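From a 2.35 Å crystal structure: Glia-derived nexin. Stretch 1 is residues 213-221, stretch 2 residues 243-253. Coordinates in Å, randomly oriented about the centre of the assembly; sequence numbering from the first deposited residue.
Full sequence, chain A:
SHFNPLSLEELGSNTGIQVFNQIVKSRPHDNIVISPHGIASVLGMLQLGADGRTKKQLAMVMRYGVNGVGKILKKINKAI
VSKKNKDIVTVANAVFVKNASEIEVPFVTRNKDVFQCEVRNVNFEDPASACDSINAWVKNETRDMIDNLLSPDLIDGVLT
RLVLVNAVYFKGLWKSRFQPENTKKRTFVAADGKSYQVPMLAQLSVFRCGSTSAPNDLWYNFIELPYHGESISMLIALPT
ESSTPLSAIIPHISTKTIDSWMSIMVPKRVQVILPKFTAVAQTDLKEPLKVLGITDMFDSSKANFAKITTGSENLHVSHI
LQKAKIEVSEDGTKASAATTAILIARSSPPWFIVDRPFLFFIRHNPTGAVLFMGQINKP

Stretch 1 (213-221) SAPNDLWYN
Stretch 2 (243-253) STPLSAIIPHI

Stretch 1 is a hairpin-like loop. A type I beta turn runs from Ala214 to Asp217, with Asp217 N hydrogen-bonded to Ala214 O at 2.8 Å. A second hydrogen bond, Ala214 N to Leu218 O at 2.9 Å, joins the chain on both sides of the turn. Asp217 has positive phi (77/10). Residues 219-221 are extended strand.

Stretch 2 begins at Ser243 (phi/psi -82/3), which does not touch stretch 1. Thr244 follows at -103/119 with chi1 m. Thr244 OG1 lies 3.8 Å from Leu218 CG, a van der Waals contact. Its polar need is met by a water that bridges the stretches: the water donates to Trp219 O at 2.6 Å and hydrogen-bonds Thr244 OG1 at 2.9 Å.

Pro245 is extended (-75/149). The chain then coils through 246-248 with helical phi/psi. Ala248 N donates to Pro245 O at 2.9 Å, and Ile249 N to Leu246 O at 3.1 Å. Leu246 (t, p) and Ser247 (p) stay out of reach of stretch 1.

The CA-to-CB bond of Ala248 points toward stretch 1. Ala248 CB packs on Leu218 CD2 at 3.8 Å, an apolar contact. Ala248 O accepts the one direct hydrogen bond between the stretches, from Asn216 ND2 at 3.0 Å. Asn216 has chi1 p and chi2 3°. Asn216 OD1 accepts from Leu218 N, just after the turn, at 3.3 Å, so one side-chain amide holds the turn's exit and donates to stretch 2.

Ile249 (-111/-15; p, t) has the largest covered area. Its CA is 5.5 Å from Ala214 CA, the nearest CA pair across the stretches. Ile249 CD1 meets Tyr220 CB at 3.6 Å and lies oblique to the ring. Tyr220 has chi1 p and chi2 94°. Ile249 CG2 reaches Leu218 CB at 4.5 Å.

The CA-to-CB bond of Ile250 (p, t) points away. A type II turn spans Ile250 to Ile253, with Pro251 at -62/143 and His252 at 72/13. The poorly ordered His252 (chi1 m) places CD2 4.1 Å from Pro215 CG, a van der Waals contact. Ile253 (m, t) ends the stretch.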

# COMPACT_ATOMS: atom_id res chain seq x y z
N SER A 213 -2.46 21.11 -12.18
CA SER A 213 -1.56 20.65 -13.23
C SER A 213 -0.36 19.94 -12.63
O SER A 213 0.12 20.30 -11.56
CB SER A 213 -1.09 21.82 -14.10
OG SER A 213 -0.35 22.74 -13.33
N ALA A 214 0.11 18.92 -13.33
CA ALA A 214 1.36 18.28 -12.97
C ALA A 214 2.49 19.26 -13.27
O ALA A 214 2.27 20.27 -13.94
CB ALA A 214 1.54 16.99 -13.75
N PRO A 215 3.70 18.96 -12.77
CA PRO A 215 4.86 19.81 -13.03
C PRO A 215 5.05 20.11 -14.51
O PRO A 215 5.61 21.14 -14.86
CB PRO A 215 6.02 18.96 -12.51
CG PRO A 215 5.42 18.15 -11.42
CD PRO A 215 4.01 17.85 -11.85
N ASN A 216 4.59 19.21 -15.38
CA ASN A 216 4.78 19.36 -16.82
C ASN A 216 3.63 20.10 -17.51
O ASN A 216 3.56 20.14 -18.74
CB ASN A 216 5.04 18.01 -17.48
CG ASN A 216 3.90 17.02 -17.26
OD1 ASN A 216 2.88 17.36 -16.65
ND2 ASN A 216 4.08 15.80 -17.76
N ASP A 217 2.73 20.67 -16.71
CA ASP A 217 1.62 21.49 -17.22
C ASP A 217 0.45 20.69 -17.81
O ASP A 217 -0.45 21.26 -18.43
CB ASP A 217 2.12 22.54 -18.22
CG ASP A 217 2.69 23.77 -17.53
OD1 ASP A 217 2.69 23.81 -16.28
OD2 ASP A 217 3.15 24.69 -18.24
N LEU A 218 0.46 19.38 -17.61
CA LEU A 218 -0.67 18.54 -18.00
C LEU A 218 -1.68 18.48 -16.86
O LEU A 218 -1.32 18.20 -15.71
CB LEU A 218 -0.19 17.15 -18.39
CG LEU A 218 0.04 16.86 -19.87
CD1 LEU A 218 0.06 18.13 -20.72
CD2 LEU A 218 1.31 16.05 -20.06
N TRP A 219 -2.94 18.74 -17.18
CA TRP A 219 -3.97 18.86 -16.16
C TRP A 219 -4.64 17.54 -15.82
O TRP A 219 -4.73 16.65 -16.66
CB TRP A 219 -5.02 19.89 -16.57
CG TRP A 219 -4.52 21.28 -16.43
CD1 TRP A 219 -3.73 21.96 -17.30
CD2 TRP A 219 -4.74 22.15 -15.31
NE1 TRP A 219 -3.44 23.21 -16.81
CE2 TRP A 219 -4.05 23.35 -15.59
CE3 TRP A 219 -5.45 22.04 -14.12
CZ2 TRP A 219 -4.06 24.43 -14.71
CZ3 TRP A 219 -5.46 23.11 -13.24
CH2 TRP A 219 -4.77 24.30 -13.54
N TYR A 220 -5.11 17.44 -14.58
CA TYR A 220 -5.83 16.26 -14.14
C TYR A 220 -6.84 16.62 -13.05
O TYR A 220 -6.72 17.66 -12.40
CB TYR A 220 -4.85 15.18 -13.65
CG TYR A 220 -4.06 15.53 -12.41
CD1 TYR A 220 -4.50 15.15 -11.15
CD2 TYR A 220 -2.84 16.20 -12.50
CE1 TYR A 220 -3.77 15.45 -10.02
CE2 TYR A 220 -2.11 16.51 -11.37
CZ TYR A 220 -2.58 16.13 -10.13
OH TYR A 220 -1.87 16.42 -8.98
N ASN A 221 -7.84 15.75 -12.88
CA ASN A 221 -8.89 15.96 -11.89
C ASN A 221 -8.77 14.98 -10.74
O ASN A 221 -8.25 13.88 -10.91
CB ASN A 221 -10.27 15.80 -12.54
CG ASN A 221 -10.50 16.77 -13.69
OD1 ASN A 221 -10.42 17.99 -13.52
ND2 ASN A 221 -10.79 16.23 -14.86
N SER A 243 -6.00 12.39 -24.22
CA SER A 243 -4.72 12.31 -24.92
C SER A 243 -3.55 12.40 -23.94
O SER A 243 -2.39 12.41 -24.34
CB SER A 243 -4.61 13.41 -25.98
OG SER A 243 -4.86 14.68 -25.41
N THR A 244 -3.86 12.49 -22.65
CA THR A 244 -2.83 12.50 -21.62
C THR A 244 -2.77 11.13 -20.95
O THR A 244 -3.75 10.69 -20.35
CB THR A 244 -3.13 13.55 -20.54
OG1 THR A 244 -2.96 14.87 -21.08
CG2 THR A 244 -2.20 13.39 -19.36
N PRO A 245 -1.61 10.45 -21.04
CA PRO A 245 -1.47 9.17 -20.36
C PRO A 245 -1.30 9.36 -18.85
O PRO A 245 -0.74 10.37 -18.41
CB PRO A 245 -0.20 8.58 -20.98
CG PRO A 245 0.60 9.77 -21.41
CD PRO A 245 -0.40 10.83 -21.80
N LEU A 246 -1.78 8.39 -18.07
CA LEU A 246 -1.63 8.42 -16.62
C LEU A 246 -0.17 8.61 -16.23
O LEU A 246 0.13 9.25 -15.23
CB LEU A 246 -2.16 7.13 -15.99
CG LEU A 246 -2.16 7.08 -14.46
CD1 LEU A 246 -2.99 8.21 -13.87
CD2 LEU A 246 -2.68 5.74 -13.96
N SER A 247 0.72 8.04 -17.03
CA SER A 247 2.15 8.11 -16.74
C SER A 247 2.68 9.54 -16.78
O SER A 247 3.74 9.82 -16.23
CB SER A 247 2.95 7.23 -17.71
OG SER A 247 2.73 7.64 -19.05
N ALA A 248 1.95 10.44 -17.43
CA ALA A 248 2.37 11.83 -17.53
C ALA A 248 2.00 12.69 -16.32
O ALA A 248 2.53 13.78 -16.15
CB ALA A 248 1.84 12.46 -18.82
N ILE A 249 1.10 12.20 -15.47
CA ILE A 249 0.66 13.00 -14.33
C ILE A 249 1.12 12.49 -12.96
O ILE A 249 1.06 13.22 -11.98
CB ILE A 249 -0.88 13.21 -14.30
CG1 ILE A 249 -1.60 11.90 -14.00
CG2 ILE A 249 -1.37 13.82 -15.61
CD1 ILE A 249 -3.07 12.08 -13.68
N ILE A 250 1.58 11.24 -12.90
CA ILE A 250 1.91 10.64 -11.61
C ILE A 250 3.37 10.81 -11.13
O ILE A 250 3.66 10.58 -9.96
CB ILE A 250 1.49 9.16 -11.55
CG1 ILE A 250 2.34 8.32 -12.49
CG2 ILE A 250 0.02 9.03 -11.91
CD1 ILE A 250 1.81 6.91 -12.67
N PRO A 251 4.29 11.21 -12.02
CA PRO A 251 5.66 11.42 -11.55
C PRO A 251 5.76 12.51 -10.48
O PRO A 251 5.07 13.51 -10.55
CB PRO A 251 6.40 11.87 -12.82
CG PRO A 251 5.59 11.32 -13.95
CD PRO A 251 4.16 11.39 -13.48
N HIS A 252 6.63 12.30 -9.50
CA HIS A 252 6.87 13.32 -8.48
C HIS A 252 5.71 13.48 -7.50
O HIS A 252 5.65 14.47 -6.76
CB HIS A 252 7.18 14.68 -9.12
CG HIS A 252 8.17 14.62 -10.24
ND1 HIS A 252 9.44 14.11 -10.08
CD2 HIS A 252 8.08 15.01 -11.54
CE1 HIS A 252 10.09 14.19 -11.23
NE2 HIS A 252 9.28 14.73 -12.13
N ILE A 253 4.77 12.55 -7.51
CA ILE A 253 3.69 12.60 -6.52
C ILE A 253 4.24 12.22 -5.15
O ILE A 253 5.00 11.26 -5.02
CB ILE A 253 2.51 11.68 -6.87
CG1 ILE A 253 1.82 12.16 -8.14
CG2 ILE A 253 1.52 11.65 -5.72
CD1 ILE A 253 0.46 11.54 -8.37
O HOH W 1 -4.76 16.36 -19.28